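LasR-specific antiactivator QslA domain-containing protein (Pseudomonas aeruginosa, PDB 4NG2) probably acts as an antiactivator specific for the quorum-sensing transcriptional regulator LasR, by forming protein-protein contacts with it. Local coordinates at residues Leu46-Ala51 / Thr87-Thr92; Thr76-Gly81 / Ala93-Phe98. All blocks are in the same frame, centred on the assembly; numbering follows the deposited sequence.

Interaction 1. Residues Leu46-Ala51 / Thr87-Thr92; sequences LWPVPA and TPMQKT
The indole of W47 and the side chain of M89 slide past each other in opposite directions, and the nitrogen of the ring meets the helix backbone. NE1 of W47 donates to M89 O across 3.2 Å, with an N-H...O angle of 149°; the bond is somewhat bent, and the oxygen lies out of the indole plane. Along the same ring edge, W47 CZ2 packs 3.4 Å from T92 C. Tryptophan suits this place because it pairs one N-H donor with a long apolar edge. M89, its chain bent at both chi2 (89°) and chi3 (80°), puts SD 5.5 Å from the centroid of the five-membered ring, oblique to the ring normal, a Met-aromatic contact. These partners lie at the N-terminal end of helix 88-107, which starts with T87 as N-cap: T87 OG1 accepts from Q90 N and donates to Q90 OE1. Segment 46-51 is the loop joining strand 43-46 to helix 52-66. Its V49 crosses M89 at a slant and touches it with both methyls, CG1 lying 3.6 Å from M89 CE and CG2 lying 3.7 Å from M89 CG. P48 CB meets the same terminal methyl, M89 CE, at 4.1 Å, so that methyl lies against both P48 and V49, apolar residues that suit a flexible thioether. W47, P48, V49 and T92 also pack against the chain of another protein.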
loop_
_atom_site.group_PDB
_atom_site.type_symbol
_atom_site.label_atom_id
_atom_site.label_comp_id
_atom_site.label_asym_id
_atom_site.label_seq_id
_atom_site.Cartn_x
_atom_site.Cartn_y
_atom_site.Cartn_z
ATOM N N LEU E 46 0.245 11.971 5.619
ATOM C CA LEU E 46 0.413 13.008 4.600
ATOM C C LEU E 46 -0.430 12.691 3.380
ATOM O O LEU E 46 -0.344 11.589 2.853
ATOM C CB LEU E 46 1.870 13.093 4.169
ATOM C CG LEU E 46 2.080 13.656 2.772
ATOM C CD1 LEU E 46 1.920 15.147 2.802
ATOM C CD2 LEU E 46 3.463 13.290 2.279
ATOM N N TRP E 47 -1.237 13.655 2.937
ATOM C CA TRP E 47 -2.149 13.467 1.803
ATOM C C TRP E 47 -1.832 14.484 0.721
ATOM O O TRP E 47 -1.463 15.613 1.027
ATOM C CB TRP E 47 -3.601 13.625 2.237
ATOM C CG TRP E 47 -4.533 12.664 1.588
ATOM C CD1 TRP E 47 -5.365 12.903 0.522
ATOM C CD2 TRP E 47 -4.745 11.304 1.963
ATOM N NE1 TRP E 47 -6.067 11.771 0.211
ATOM C CE2 TRP E 47 -5.713 10.775 1.085
ATOM C CE3 TRP E 47 -4.207 10.477 2.953
ATOM C CZ2 TRP E 47 -6.145 9.449 1.164
ATOM C CZ3 TRP E 47 -4.641 9.168 3.033
ATOM C CH2 TRP E 47 -5.598 8.665 2.150
ATOM N N PRO E 48 -1.956 14.077 -0.548
ATOM C CA PRO E 48 -1.585 14.938 -1.674
ATOM C C PRO E 48 -2.434 16.195 -1.766
ATOM O O PRO E 48 -2.013 17.160 -2.406
ATOM C CB PRO E 48 -1.827 14.045 -2.900
ATOM C CG PRO E 48 -1.668 12.646 -2.366
ATOM C CD PRO E 48 -2.251 12.701 -0.976
ATOM N N VAL E 49 -3.618 16.172 -1.167
ATOM C CA VAL E 49 -4.464 17.348 -1.144
ATOM C C VAL E 49 -5.057 17.477 0.238
ATOM O O VAL E 49 -5.094 16.496 0.981
ATOM C CB VAL E 49 -5.609 17.259 -2.177
ATOM C CG1 VAL E 49 -5.066 16.851 -3.528
ATOM C CG2 VAL E 49 -6.669 16.287 -1.714
ATOM N N PRO E 50 -5.522 18.690 0.593
ATOM C CA PRO E 50 -6.194 18.829 1.888
ATOM C C PRO E 50 -7.425 17.940 1.879
ATOM O O PRO E 50 -8.193 17.966 0.917
ATOM C CB PRO E 50 -6.585 20.316 1.931
ATOM C CG PRO E 50 -6.606 20.762 0.503
ATOM C CD PRO E 50 -5.561 19.935 -0.200
ATOM N N ALA E 51 -7.605 17.157 2.935
ATOM C CA ALA E 51 -8.634 16.142 2.945
ATOM C C ALA E 51 -9.112 15.756 4.337
ATOM O O ALA E 51 -9.656 14.651 4.513
ATOM C CB ALA E 51 -8.136 14.892 2.194
ATOM N N THR E 87 -14.418 13.232 -5.316
ATOM C CA THR E 87 -13.109 13.003 -5.961
ATOM C C THR E 87 -12.412 11.712 -5.503
ATOM O O THR E 87 -12.481 11.338 -4.325
ATOM C CB THR E 87 -12.132 14.178 -5.704
ATOM O OG1 THR E 87 -11.893 14.299 -4.292
ATOM C CG2 THR E 87 -12.701 15.494 -6.224
ATOM N N PRO E 88 -11.727 11.032 -6.429
ATOM C CA PRO E 88 -10.922 9.859 -6.099
ATOM C C PRO E 88 -10.119 10.106 -4.836
ATOM O O PRO E 88 -10.041 9.245 -3.967
ATOM C CB PRO E 88 -9.951 9.751 -7.283
ATOM C CG PRO E 88 -10.399 10.806 -8.302
ATOM C CD PRO E 88 -11.725 11.305 -7.876
ATOM N N MET E 89 -9.527 11.284 -4.739
ATOM C CA MET E 89 -8.658 11.613 -3.616
ATOM C C MET E 89 -9.413 11.662 -2.268
ATOM O O MET E 89 -8.874 11.310 -1.213
ATOM C CB MET E 89 -7.922 12.926 -3.891
ATOM C CG MET E 89 -6.548 12.974 -3.290
ATOM S SD MET E 89 -5.282 12.343 -4.387
ATOM C CE MET E 89 -5.055 13.763 -5.425
ATOM N N GLN E 90 -10.670 12.076 -2.289
ATOM C CA GLN E 90 -11.430 12.044 -1.059
ATOM C C GLN E 90 -11.910 10.647 -0.766
ATOM O O GLN E 90 -11.966 10.240 0.383
ATOM C CB GLN E 90 -12.617 12.982 -1.134
ATOM C CG GLN E 90 -12.234 14.420 -1.081
ATOM C CD GLN E 90 -13.458 15.281 -1.183
ATOM O OE1 GLN E 90 -13.994 15.493 -2.284
ATOM N NE2 GLN E 90 -13.947 15.760 -0.028
ATOM N N LYS E 91 -12.280 9.913 -1.807
ATOM C CA LYS E 91 -12.758 8.560 -1.596
ATOM C C LYS E 91 -11.680 7.784 -0.855
ATOM O O LYS E 91 -11.970 7.041 0.082
ATOM C CB LYS E 91 -13.112 7.869 -2.918
ATOM C CG LYS E 91 -14.339 8.418 -3.626
ATOM C CD LYS E 91 -14.492 7.793 -5.030
ATOM C CE LYS E 91 -15.592 8.489 -5.851
ATOM N NZ LYS E 91 -16.896 8.484 -5.159
ATOM N N THR E 92 -10.427 7.954 -1.252
ATOM C CA THR E 92 -9.398 7.133 -0.643
ATOM C C THR E 92 -9.055 7.649 0.745
ATOM O O THR E 92 -8.608 6.886 1.584
ATOM C CB THR E 92 -8.136 6.965 -1.533
ATOM O OG1 THR E 92 -7.590 8.241 -1.868
ATOM C CG2 THR E 92 -8.491 6.248 -2.803
#

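Interaction 2. Residues Thr76-Gly81 / Ala93-Phe98; sequences TAFAFG and AFEVAF
F78 and F98 meet edge to face in an aromatic cluster that F94 completes, between two helices of a nearly antiparallel helical hairpin. The short segments 76-81 and 93-98 run at 153° to each other, their axes 10.7 Å apart at closest approach, a spacing that large flat side chains can fill. The course of F78 shows how. Its CB lies over the face of the F98 ring, 4.1 Å from the centroid, in a CH-pi contact. CG is anti to the backbone N (chi1 175°), and beyond it CD1 reaches the same face, 3.6 Å from F98 CD1; the two ring planes stand at 65°. F78 CD1 is also 3.9 Å from F94 CE1, although those two rings are merely oblique to each other. Farther out, CE1 and CZ of F78 lie against the aliphatic part of E95, with CZ 3.8 Å from E95 CG. The glutamate is a fitting neighbour, since its methylenes pack on the ring while its carboxylate reaches R82: E95 OE2 forms salt bridges with R82 of its own chain and with R82 of the second subunit, which should offset its charge in this buried setting. L99 of that subunit packs on both F78 and F98, placing the cluster at the interface between the two copies. F94 in turn lies close to the helix backbone at G81, where there is no side chain to hold the ring off. F98 CB sits over one face of the F94 ring; over the opposite face, toward the rim, is G81 C, 3.6 Å from F94 CZ.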
loop_
_atom_site.group_PDB
_atom_site.type_symbol
_atom_site.label_atom_id
_atom_site.label_comp_id
_atom_site.label_asym_id
_atom_site.label_seq_id
_atom_site.Cartn_x
_atom_site.Cartn_y
_atom_site.Cartn_z
ATOM N N THR E 76 -22.299 -1.838 3.309
ATOM C CA THR E 76 -23.237 -0.794 2.936
ATOM C C THR E 76 -22.845 0.553 3.498
ATOM O O THR E 76 -22.991 1.561 2.825
ATOM C CB THR E 76 -24.632 -1.094 3.456
ATOM O OG1 THR E 76 -25.164 -2.218 2.748
ATOM C CG2 THR E 76 -25.532 0.114 3.249
ATOM N N ALA E 77 -22.360 0.592 4.730
ATOM C CA ALA E 77 -22.003 1.879 5.315
ATOM C C ALA E 77 -20.792 2.426 4.615
ATOM O O ALA E 77 -20.645 3.633 4.416
ATOM C CB ALA E 77 -21.727 1.752 6.805
ATOM N N PHE E 78 -19.907 1.519 4.255
ATOM C CA PHE E 78 -18.688 1.893 3.570
ATOM C C PHE E 78 -19.023 2.348 2.140
ATOM O O PHE E 78 -18.606 3.425 1.718
ATOM C CB PHE E 78 -17.734 0.696 3.615
ATOM C CG PHE E 78 -16.494 0.883 2.850
ATOM C CD1 PHE E 78 -15.417 1.538 3.407
ATOM C CD2 PHE E 78 -16.388 0.390 1.569
ATOM C CE1 PHE E 78 -14.239 1.706 2.683
ATOM C CE2 PHE E 78 -15.226 0.546 0.845
ATOM C CZ PHE E 78 -14.150 1.204 1.395
ATOM N N ALA E 79 -19.817 1.559 1.420
ATOM C CA ALA E 79 -20.182 1.892 0.048
ATOM C C ALA E 79 -20.963 3.173 -0.035
ATOM O O ALA E 79 -20.688 4.012 -0.908
ATOM C CB ALA E 79 -20.967 0.777 -0.606
ATOM N N PHE E 80 -21.930 3.358 0.857
ATOM C CA PHE E 80 -22.697 4.600 0.790
ATOM C C PHE E 80 -21.902 5.810 1.224
ATOM O O PHE E 80 -22.040 6.879 0.639
ATOM C CB PHE E 80 -24.043 4.496 1.511
ATOM C CG PHE E 80 -25.106 3.884 0.658
ATOM C CD1 PHE E 80 -25.240 2.497 0.581
ATOM C CD2 PHE E 80 -25.919 4.681 -0.131
ATOM C CE1 PHE E 80 -26.203 1.907 -0.224
ATOM C CE2 PHE E 80 -26.890 4.091 -0.956
ATOM C CZ PHE E 80 -27.025 2.698 -0.995
ATOM N N GLY E 81 -21.043 5.636 2.223
ATOM C CA GLY E 81 -20.192 6.725 2.675
ATOM C C GLY E 81 -19.177 7.205 1.651
ATOM O O GLY E 81 -19.033 8.411 1.443
ATOM N N ALA E 93 -9.274 8.935 0.997
ATOM C CA ALA E 93 -9.078 9.457 2.343
ATOM C C ALA E 93 -10.126 8.854 3.255
ATOM O O ALA E 93 -9.837 8.480 4.394
ATOM C CB ALA E 93 -9.155 10.966 2.359
ATOM N N PHE E 94 -11.344 8.741 2.737
ATOM C CA PHE E 94 -12.438 8.150 3.486
ATOM C C PHE E 94 -12.178 6.671 3.729
ATOM O O PHE E 94 -12.496 6.155 4.791
ATOM C CB PHE E 94 -13.759 8.362 2.734
ATOM C CG PHE E 94 -14.888 7.508 3.224
ATOM C CD1 PHE E 94 -14.957 6.170 2.899
ATOM C CD2 PHE E 94 -15.882 8.046 4.018
ATOM C CE1 PHE E 94 -15.997 5.371 3.352
ATOM C CE2 PHE E 94 -16.930 7.251 4.481
ATOM C CZ PHE E 94 -16.981 5.901 4.141
ATOM N N GLU E 95 -11.620 5.971 2.752
ATOM C CA GLU E 95 -11.385 4.539 2.923
ATOM C C GLU E 95 -10.327 4.289 3.982
ATOM O O GLU E 95 -10.475 3.403 4.827
ATOM C CB GLU E 95 -10.910 3.897 1.624
ATOM C CG GLU E 95 -11.859 4.034 0.463
ATOM C CD GLU E 95 -11.297 3.441 -0.817
ATOM O OE1 GLU E 95 -10.049 3.355 -0.969
ATOM O OE2 GLU E 95 -12.112 3.052 -1.673
ATOM N N VAL E 96 -9.244 5.063 3.901
ATOM C CA VAL E 96 -8.148 4.946 4.844
ATOM C C VAL E 96 -8.660 5.230 6.265
ATOM O O VAL E 96 -8.399 4.457 7.176
ATOM C CB VAL E 96 -6.927 5.842 4.457
ATOM C CG1 VAL E 96 -5.901 5.880 5.578
ATOM C CG2 VAL E 96 -6.265 5.317 3.204
ATOM N N ALA E 97 -9.431 6.298 6.445
ATOM C CA ALA E 97 -9.929 6.648 7.780
ATOM C C ALA E 97 -10.848 5.569 8.348
ATOM O O ALA E 97 -10.656 5.105 9.466
ATOM C CB ALA E 97 -10.637 7.986 7.758
ATOM N N PHE E 98 -11.836 5.170 7.551
ATOM C CA PHE E 98 -12.854 4.188 7.945
ATOM C C PHE E 98 -12.210 2.854 8.340
ATOM O O PHE E 98 -12.620 2.196 9.311
ATOM C CB PHE E 98 -13.815 4.023 6.763
ATOM C CG PHE E 98 -14.903 3.019 6.958
ATOM C CD1 PHE E 98 -14.639 1.666 6.880
ATOM C CD2 PHE E 98 -16.224 3.433 7.138
ATOM C CE1 PHE E 98 -15.672 0.728 7.032
ATOM C CE2 PHE E 98 -17.265 2.510 7.281
ATOM C CZ PHE E 98 -16.995 1.160 7.224
#

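How the interactions relate
Helix 88-107 carries both interactions, its N-terminal residues (88-92) in interaction 1 and the residues that follow (93-98) in interaction 2, and their centres lie about 13 Å apart. W47 of interaction 1 bridges them: its CZ2 lies 3.2 Å from A93 CA and its CH2 packs 3.6 Å from V96 CG2, while A51 CB, at the N-cap of helix 52-66, is 4.1 Å from A93 CB. A93 and V96 thus meet the 46-51 loop, whereas F94, E95 and F98 meet helix 74-83, so the helix is used on different sides. The surroundings differ too. Interaction 1 is partly buried and adjoins the chain of another protein; interaction 2 is buried and adjoins the second copy of this protein.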